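Local coordinates for protein methylase yhhF (Escherichia coli, PDB 2FPO) that methylates the N2 atom of guanine 966 in 16S rRNA of the assembled 30S particle, with S-adenosyl-L-methionine as methyl donor, at residues A[57-62]-A[79-84]; A[125-130]-A[155-160]; A[12-17]-A[40-45]. All coordinates share one frame; numbering follows the deposited sequence.

Interaction 1. Residues A[57-62]-A[79-84]; sequences QCLDCF and GATLIE
Backbone hydrogen bonds carry most of this parallel pairing of strands 57-60 and 79-83. Cys58 N donates to Gly79 O at 2.9 Å, from 26° above the carbonyl plane. The remaining three bonds run almost along their C=O axes: Thr81 N to Cys58 O, Asp60 N to Thr81 O, and last Ile83 N to Asp60 O at 2.8 Å. Between them, Ala80 CA sits 3.2 Å from Cys58 O in a CA-H...O contact.

Side-chain packing follows on both faces of the sheet. Leu59 has CG anti to its backbone N (chi1 168°), so CD1 lies alongside Thr81 CG2 at 3.9 Å and also meets Ile83 CG1. On the face of Cys58 and Ala80, Leu82 CD2 rests on Asp60 CB at 3.6 Å.

Side-chain polar groups mark the two ends of the pair. At the start, Gln57 bends at chi2 (-71°), which lays its amide over Gly79; a CB on that glycine would run into Gln57 OE1. Gln57 NE2 makes a weak hydrogen bond to a water that sits 2.4 Å from Thr81 OG1, a hydroxyl also held by Arg106. An alanine here has no amide to hold that water, which would probably be less firmly placed.

At the far end, Glu84 OE1 and OE2 take the backbone N-H groups of Gly64 and Asp86, where, as in other Rossmann-like methyltransferases, S-adenosylmethionine probably binds. The ladder sets the register of this beta-alpha-beta unit through a mainly backbone, largely sequence-independent grip.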
# COMPACT_ATOMS: atom_id res chain seq x y z
N GLN A 57 -4.02 -8.79 -6.38
CA GLN A 57 -2.94 -8.00 -6.96
C GLN A 57 -2.89 -6.67 -6.20
O GLN A 57 -3.88 -5.92 -6.16
CB GLN A 57 -3.17 -7.80 -8.46
CG GLN A 57 -2.41 -8.83 -9.33
CD GLN A 57 -0.86 -8.63 -9.35
OE1 GLN A 57 -0.12 -9.51 -9.81
NE2 GLN A 57 -0.38 -7.48 -8.84
N CYS A 58 -1.72 -6.40 -5.62
CA CYS A 58 -1.50 -5.25 -4.73
C CYS A 58 -0.49 -4.26 -5.28
O CYS A 58 0.55 -4.62 -5.86
CB CYS A 58 -1.04 -5.70 -3.34
SG CYS A 58 -2.10 -6.94 -2.58
N LEU A 59 -0.79 -2.99 -5.10
CA LEU A 59 0.16 -1.96 -5.48
C LEU A 59 0.42 -1.09 -4.25
O LEU A 59 -0.51 -0.59 -3.63
CB LEU A 59 -0.42 -1.16 -6.67
CG LEU A 59 0.29 0.15 -7.03
CD1 LEU A 59 1.64 -0.21 -7.72
CD2 LEU A 59 -0.65 0.99 -7.92
N ASP A 60 1.69 -0.92 -3.89
CA ASP A 60 2.06 -0.03 -2.78
C ASP A 60 2.75 1.21 -3.38
O ASP A 60 3.89 1.12 -3.87
CB ASP A 60 3.00 -0.77 -1.84
CG ASP A 60 3.13 -0.11 -0.47
OD1 ASP A 60 2.89 1.11 -0.31
OD2 ASP A 60 3.52 -0.82 0.46
N CYS A 61 2.06 2.36 -3.31
CA CYS A 61 2.53 3.60 -3.96
C CYS A 61 3.75 4.26 -3.33
O CYS A 61 4.44 5.02 -4.03
CB CYS A 61 1.40 4.62 -4.08
SG CYS A 61 0.03 4.02 -5.10
N PHE A 62 3.98 4.01 -2.04
CA PHE A 62 5.10 4.61 -1.27
C PHE A 62 5.48 3.50 -0.33
O PHE A 62 5.12 3.52 0.87
CB PHE A 62 4.69 5.88 -0.46
CG PHE A 62 3.96 6.91 -1.28
CD1 PHE A 62 4.67 7.91 -1.94
CD2 PHE A 62 2.57 6.86 -1.42
CE1 PHE A 62 3.98 8.85 -2.78
CE2 PHE A 62 1.87 7.77 -2.22
CZ PHE A 62 2.57 8.79 -2.89
N GLY A 79 0.25 -11.12 -6.13
CA GLY A 79 1.40 -10.31 -6.52
C GLY A 79 1.36 -8.90 -5.93
O GLY A 79 0.29 -8.43 -5.50
N ALA A 80 2.53 -8.26 -5.90
CA ALA A 80 2.67 -6.90 -5.38
C ALA A 80 3.72 -6.12 -6.15
O ALA A 80 4.88 -6.54 -6.29
CB ALA A 80 3.02 -6.89 -3.91
N THR A 81 3.30 -4.97 -6.65
CA THR A 81 4.21 -4.02 -7.25
C THR A 81 4.43 -2.93 -6.20
O THR A 81 3.47 -2.34 -5.67
CB THR A 81 3.64 -3.45 -8.54
OG1 THR A 81 3.51 -4.53 -9.47
CG2 THR A 81 4.54 -2.34 -9.12
N LEU A 82 5.70 -2.72 -5.86
CA LEU A 82 6.07 -1.86 -4.74
C LEU A 82 6.87 -0.66 -5.26
O LEU A 82 7.94 -0.83 -5.79
CB LEU A 82 6.90 -2.65 -3.71
CG LEU A 82 6.27 -3.98 -3.23
CD1 LEU A 82 7.23 -4.78 -2.35
CD2 LEU A 82 4.95 -3.75 -2.49
N ILE A 83 6.32 0.54 -5.09
CA ILE A 83 6.90 1.75 -5.68
C ILE A 83 7.59 2.57 -4.57
O ILE A 83 6.99 2.84 -3.53
CB ILE A 83 5.84 2.67 -6.37
CG1 ILE A 83 4.89 1.89 -7.31
CG2 ILE A 83 6.57 3.81 -7.16
CD1 ILE A 83 5.64 0.99 -8.31
N GLU A 84 8.85 2.94 -4.80
CA GLU A 84 9.60 3.61 -3.75
C GLU A 84 10.61 4.56 -4.34
O GLU A 84 11.48 4.15 -5.10
CB GLU A 84 10.26 2.59 -2.79
CG GLU A 84 11.28 3.24 -1.75
CD GLU A 84 10.62 4.29 -0.86
OE1 GLU A 84 9.46 4.05 -0.41
OE2 GLU A 84 11.23 5.38 -0.63
O HOH W 1 1.30 -5.50 -9.82

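Interaction 2. Residues A[125-130]-A[155-160]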
# COMPACT_ATOMS: atom_id res chain seq x y z
N ILE A 125 -6.05 -4.23 -4.59
CA ILE A 125 -5.70 -3.55 -3.33
C ILE A 125 -4.57 -2.55 -3.55
O ILE A 125 -3.49 -2.91 -4.03
CB ILE A 125 -5.29 -4.59 -2.21
CG1 ILE A 125 -6.43 -5.59 -1.93
CG2 ILE A 125 -4.75 -3.90 -0.93
CD1 ILE A 125 -6.12 -6.64 -0.85
N VAL A 126 -4.80 -1.31 -3.15
CA VAL A 126 -3.75 -0.26 -3.27
C VAL A 126 -3.53 0.41 -1.93
O VAL A 126 -4.49 0.74 -1.21
CB VAL A 126 -4.09 0.80 -4.37
CG1 VAL A 126 -2.97 1.86 -4.54
CG2 VAL A 126 -4.37 0.12 -5.71
N PHE A 127 -2.25 0.60 -1.60
CA PHE A 127 -1.83 1.26 -0.37
C PHE A 127 -1.31 2.67 -0.70
O PHE A 127 -0.38 2.82 -1.50
CB PHE A 127 -0.73 0.49 0.35
CG PHE A 127 -1.08 -0.97 0.62
CD1 PHE A 127 -2.03 -1.31 1.60
CD2 PHE A 127 -0.44 -1.98 -0.07
CE1 PHE A 127 -2.36 -2.68 1.84
CE2 PHE A 127 -0.76 -3.35 0.17
CZ PHE A 127 -1.72 -3.69 1.12
N VAL A 128 -1.91 3.66 -0.03
CA VAL A 128 -1.58 5.09 -0.20
C VAL A 128 -1.26 5.71 1.16
O VAL A 128 -2.12 6.30 1.84
CB VAL A 128 -2.71 5.88 -0.94
CG1 VAL A 128 -2.24 7.32 -1.27
CG2 VAL A 128 -3.19 5.14 -2.17
N ASP A 129 -0.00 5.59 1.54
CA ASP A 129 0.46 6.16 2.79
C ASP A 129 1.66 7.04 2.43
O ASP A 129 2.80 6.62 2.59
CB ASP A 129 0.86 5.05 3.76
CG ASP A 129 1.45 5.59 5.06
OD1 ASP A 129 1.08 6.73 5.47
OD2 ASP A 129 2.30 4.90 5.66
N PRO A 130 1.41 8.25 1.89
CA PRO A 130 2.57 9.06 1.51
C PRO A 130 3.40 9.62 2.67
O PRO A 130 2.86 9.78 3.79
CB PRO A 130 1.94 10.17 0.64
CG PRO A 130 0.54 10.29 1.16
CD PRO A 130 0.13 8.90 1.56
N LEU A 155 -10.01 -1.85 -3.45
CA LEU A 155 -9.90 -1.27 -2.11
C LEU A 155 -8.64 -0.45 -2.08
O LEU A 155 -7.59 -0.92 -2.52
CB LEU A 155 -9.83 -2.38 -1.06
CG LEU A 155 -11.14 -3.16 -1.02
CD1 LEU A 155 -10.97 -4.55 -0.40
CD2 LEU A 155 -12.23 -2.32 -0.31
N ILE A 156 -8.76 0.80 -1.64
CA ILE A 156 -7.62 1.71 -1.55
C ILE A 156 -7.45 2.16 -0.08
O ILE A 156 -8.33 2.78 0.51
CB ILE A 156 -7.77 2.94 -2.47
CG1 ILE A 156 -8.11 2.53 -3.91
CG2 ILE A 156 -6.51 3.83 -2.42
CD1 ILE A 156 -9.65 2.47 -4.22
N TYR A 157 -6.31 1.84 0.50
CA TYR A 157 -6.02 2.20 1.88
C TYR A 157 -5.37 3.56 1.84
O TYR A 157 -4.44 3.79 1.06
CB TYR A 157 -5.10 1.14 2.53
CG TYR A 157 -4.46 1.55 3.85
CD1 TYR A 157 -5.20 1.60 5.04
CD2 TYR A 157 -3.10 1.87 3.91
CE1 TYR A 157 -4.60 1.97 6.25
CE2 TYR A 157 -2.50 2.24 5.10
CZ TYR A 157 -3.24 2.30 6.27
OH TYR A 157 -2.61 2.65 7.44
N VAL A 158 -5.89 4.47 2.66
CA VAL A 158 -5.41 5.84 2.73
C VAL A 158 -5.17 6.17 4.19
O VAL A 158 -6.02 5.97 5.05
CB VAL A 158 -6.44 6.87 2.10
CG1 VAL A 158 -5.94 8.30 2.27
CG2 VAL A 158 -6.65 6.58 0.64
N GLU A 159 -3.95 6.61 4.47
CA GLU A 159 -3.56 7.05 5.79
C GLU A 159 -3.34 8.59 5.77
O GLU A 159 -2.68 9.13 4.86
CB GLU A 159 -2.29 6.31 6.20
CG GLU A 159 -1.79 6.64 7.55
CD GLU A 159 -0.64 5.73 8.00
OE1 GLU A 159 -0.71 4.50 7.76
OE2 GLU A 159 0.30 6.29 8.60
N SER A 160 -3.90 9.27 6.76
CA SER A 160 -3.87 10.73 6.80
C SER A 160 -4.11 11.28 8.21
O SER A 160 -4.90 10.74 8.95
CB SER A 160 -4.91 11.29 5.83
OG SER A 160 -4.71 12.68 5.64
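Two central parallel strands of the Rossmann-like methyltransferase sheet, 123-128 and 154-161, meet here, and the first runs out into Asp129 and Pro130. The ladder starts with Val126 N to Leu155 O at 2.9 Å, then Tyr157 N to Val126 O at 2.7 Å. Val128 N reaches Tyr157 O at 2.8 Å, in the carbonyl plane but with a bent N-H...O angle of 142°. Glu159 N closes the series on Val128 O at 3.2 Å, the longest of the four.

Val126, Val128, Ile156 and Val158 share one face. Val128 CG2, anti to its own carbonyl carbon, lies beside Ile156 CG2 at 3.6 Å, and helix 137-146, from the connection between the strands, packs on this valine-rich side through Leu137 and Leu144. Asp129 and Pro130 begin the Asp-Pro-Pro-Phe sequence that follows the fourth strand in amino-methylating enzymes of this fold, a segment that in relatives lines the site of the target base.

The opposite face carries the rings. Phe127 and Tyr157 cross obliquely, Phe127 CD1 standing 4.0 Å from Tyr157 CB, beneath Leu45 of helix 39-53. Tyr157 OH donates to Glu159 OE1 at 2.7 Å, using the anti lone pair of that oxygen. Beyond it, the Asp129 and Glu159 side chains run side by side, their carboxylate planes 31° apart. Asp129 OD1 and Glu159 OE2, both acceptors, come within 3.3 Å, a closeness of like charges that would be expected to raise the proton affinity of one of them, while the tyrosine bond should favour the charged form of Glu159.

Interaction 3. Residues A[12-17]-A[40-45]; sequences GQIRII and RVRETL
Arg42 reaches from helix 39-53 to one backbone oxygen of the N-terminal segment, and both of its terminal nitrogens find it. Arg42 NH1 donates to Arg15 O at a tight 2.5 Å, while Arg42 NH2 adds a weak bond to the same oxygen at 3.0 Å with an N-H...O angle of only 127°. Arg15 O thus lies at the edge of the guanidinium, near its plane, although NH1 stands above the peptide plane of that carbonyl. The arginine chain gets there by a bend at chi3 (-70°).

Next to this polar grip is a small apolar touch. Ile17 points toward the helix and sets CD1 against the helix backbone, 3.8 Å from Glu43 N and 4.1 Å from Glu43 CB. With chi1 at 55°, CG1 is tucked between N and C of its own residue, a less favoured position that carries CD1 out to the helix.

The second shell fixes both partners. Glu71 of helix 67-74 makes a salt bridge to Arg42 NH1 and accepts Ile17 N on the same OE1, so one carboxylate steadies guanidinium and backbone together. Asp39 pairs with Arg15 NH2, tying that arginine back to the start of the helix.

Strand 13-15 pairs with strand 25-27 outside the large sheet. An arginine-to-carbonyl link thus joins this N-terminal antiparallel pair to the helix that precedes the first strand of the Rossmann-like core.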
# COMPACT_ATOMS: atom_id res chain seq x y z
N GLY A 12 17.40 -0.92 11.95
CA GLY A 12 15.91 -1.02 11.70
C GLY A 12 15.47 -2.46 11.49
O GLY A 12 16.11 -3.21 10.74
N GLN A 13 14.39 -2.84 12.18
CA GLN A 13 13.76 -4.15 12.01
C GLN A 13 12.28 -3.97 11.68
O GLN A 13 11.60 -3.09 12.24
CB GLN A 13 13.88 -4.99 13.29
CG GLN A 13 15.29 -5.26 13.81
CD GLN A 13 15.70 -6.73 13.68
OE1 GLN A 13 16.56 -7.08 12.88
NE2 GLN A 13 15.08 -7.58 14.48
N ILE A 14 11.79 -4.82 10.77
CA ILE A 14 10.37 -4.94 10.44
C ILE A 14 9.94 -6.33 10.85
O ILE A 14 10.62 -7.31 10.52
CB ILE A 14 10.13 -4.72 8.90
CG1 ILE A 14 10.17 -3.23 8.55
CG2 ILE A 14 8.80 -5.29 8.41
CD1 ILE A 14 9.46 -2.30 9.51
N ARG A 15 8.83 -6.45 11.58
CA ARG A 15 8.31 -7.79 11.86
C ARG A 15 7.05 -8.03 11.04
O ARG A 15 6.16 -7.19 11.01
CB ARG A 15 8.09 -8.03 13.36
CG ARG A 15 8.06 -9.53 13.72
CD ARG A 15 7.62 -9.81 15.18
NE ARG A 15 6.51 -8.94 15.58
CZ ARG A 15 5.71 -9.15 16.62
NH1 ARG A 15 5.84 -10.23 17.39
NH2 ARG A 15 4.74 -8.27 16.87
N ILE A 16 7.02 -9.16 10.32
CA ILE A 16 5.83 -9.61 9.61
C ILE A 16 4.91 -10.32 10.62
O ILE A 16 5.27 -11.33 11.23
CB ILE A 16 6.18 -10.50 8.41
CG1 ILE A 16 6.90 -9.66 7.32
CG2 ILE A 16 4.91 -11.14 7.83
CD1 ILE A 16 7.45 -10.44 6.16
N ILE A 17 3.73 -9.76 10.82
CA ILE A 17 2.89 -10.24 11.91
C ILE A 17 1.90 -11.33 11.53
O ILE A 17 1.30 -11.94 12.41
CB ILE A 17 2.19 -9.09 12.65
CG1 ILE A 17 1.38 -8.25 11.67
CG2 ILE A 17 3.20 -8.24 13.43
CD1 ILE A 17 0.21 -7.60 12.30
N ARG A 40 -0.23 -2.58 15.32
CA ARG A 40 -1.66 -2.40 15.50
C ARG A 40 -2.36 -1.87 14.26
O ARG A 40 -3.45 -2.31 13.91
CB ARG A 40 -1.97 -1.54 16.72
CG ARG A 40 -2.15 -2.38 17.95
CD ARG A 40 -2.76 -1.57 19.09
NE ARG A 40 -2.65 -2.28 20.36
CZ ARG A 40 -1.50 -2.56 20.96
NH1 ARG A 40 -1.50 -3.21 22.12
NH2 ARG A 40 -0.35 -2.20 20.41
N VAL A 41 -1.69 -0.93 13.58
CA VAL A 41 -2.10 -0.46 12.26
C VAL A 41 -2.23 -1.62 11.27
O VAL A 41 -3.30 -1.85 10.71
CB VAL A 41 -1.08 0.59 11.72
CG1 VAL A 41 -1.31 0.90 10.23
CG2 VAL A 41 -1.14 1.86 12.60
N ARG A 42 -1.14 -2.35 11.07
CA ARG A 42 -1.14 -3.46 10.12
C ARG A 42 -2.18 -4.51 10.49
O ARG A 42 -2.87 -5.05 9.62
CB ARG A 42 0.26 -4.08 9.99
CG ARG A 42 1.12 -3.42 8.93
CD ARG A 42 2.46 -4.14 8.78
NE ARG A 42 3.31 -3.93 9.94
CZ ARG A 42 4.33 -4.70 10.28
NH1 ARG A 42 4.64 -5.76 9.55
NH2 ARG A 42 5.03 -4.42 11.37
N GLU A 43 -2.29 -4.77 11.79
CA GLU A 43 -3.26 -5.71 12.30
C GLU A 43 -4.67 -5.31 11.91
O GLU A 43 -5.41 -6.13 11.36
CB GLU A 43 -3.10 -5.79 13.82
CG GLU A 43 -3.81 -6.92 14.47
CD GLU A 43 -3.54 -6.95 15.98
OE1 GLU A 43 -3.23 -8.04 16.51
OE2 GLU A 43 -3.63 -5.88 16.62
N THR A 44 -5.03 -4.06 12.16
CA THR A 44 -6.34 -3.54 11.78
C THR A 44 -6.59 -3.62 10.26
O THR A 44 -7.64 -4.11 9.83
CB THR A 44 -6.50 -2.06 12.27
OG1 THR A 44 -6.34 -2.01 13.69
CG2 THR A 44 -7.86 -1.48 11.91
N LEU A 45 -5.62 -3.16 9.46
CA LEU A 45 -5.77 -3.13 8.00
C LEU A 45 -5.97 -4.53 7.42
O LEU A 45 -6.84 -4.77 6.57
CB LEU A 45 -4.52 -2.50 7.36
CG LEU A 45 -4.44 -2.50 5.83
CD1 LEU A 45 -5.74 -1.93 5.17
CD2 LEU A 45 -3.18 -1.72 5.35

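In the fold
Interactions 1 and 2 are buried neighbours in one sheet, their centres 11 Å apart. Strands 57-60 and 123-128 join them directly: Leu59 N and Leu59 O probably hydrogen-bond to Ile125 O and Phe127 N, so four strands run on without a break. Interaction 3 lies farther out, about 13 Å from the centre of the chain, and is only partly buried. It does not touch interaction 1, but its helix meets interaction 2, where Val41 and Leu45 pack on Tyr157 and Leu45 also on Phe127. Backbone ladders with largely apolar faces hold the core, with polar and acidic groups toward the strand ends, whereas a charged side chain gripping a carbonyl holds the periphery.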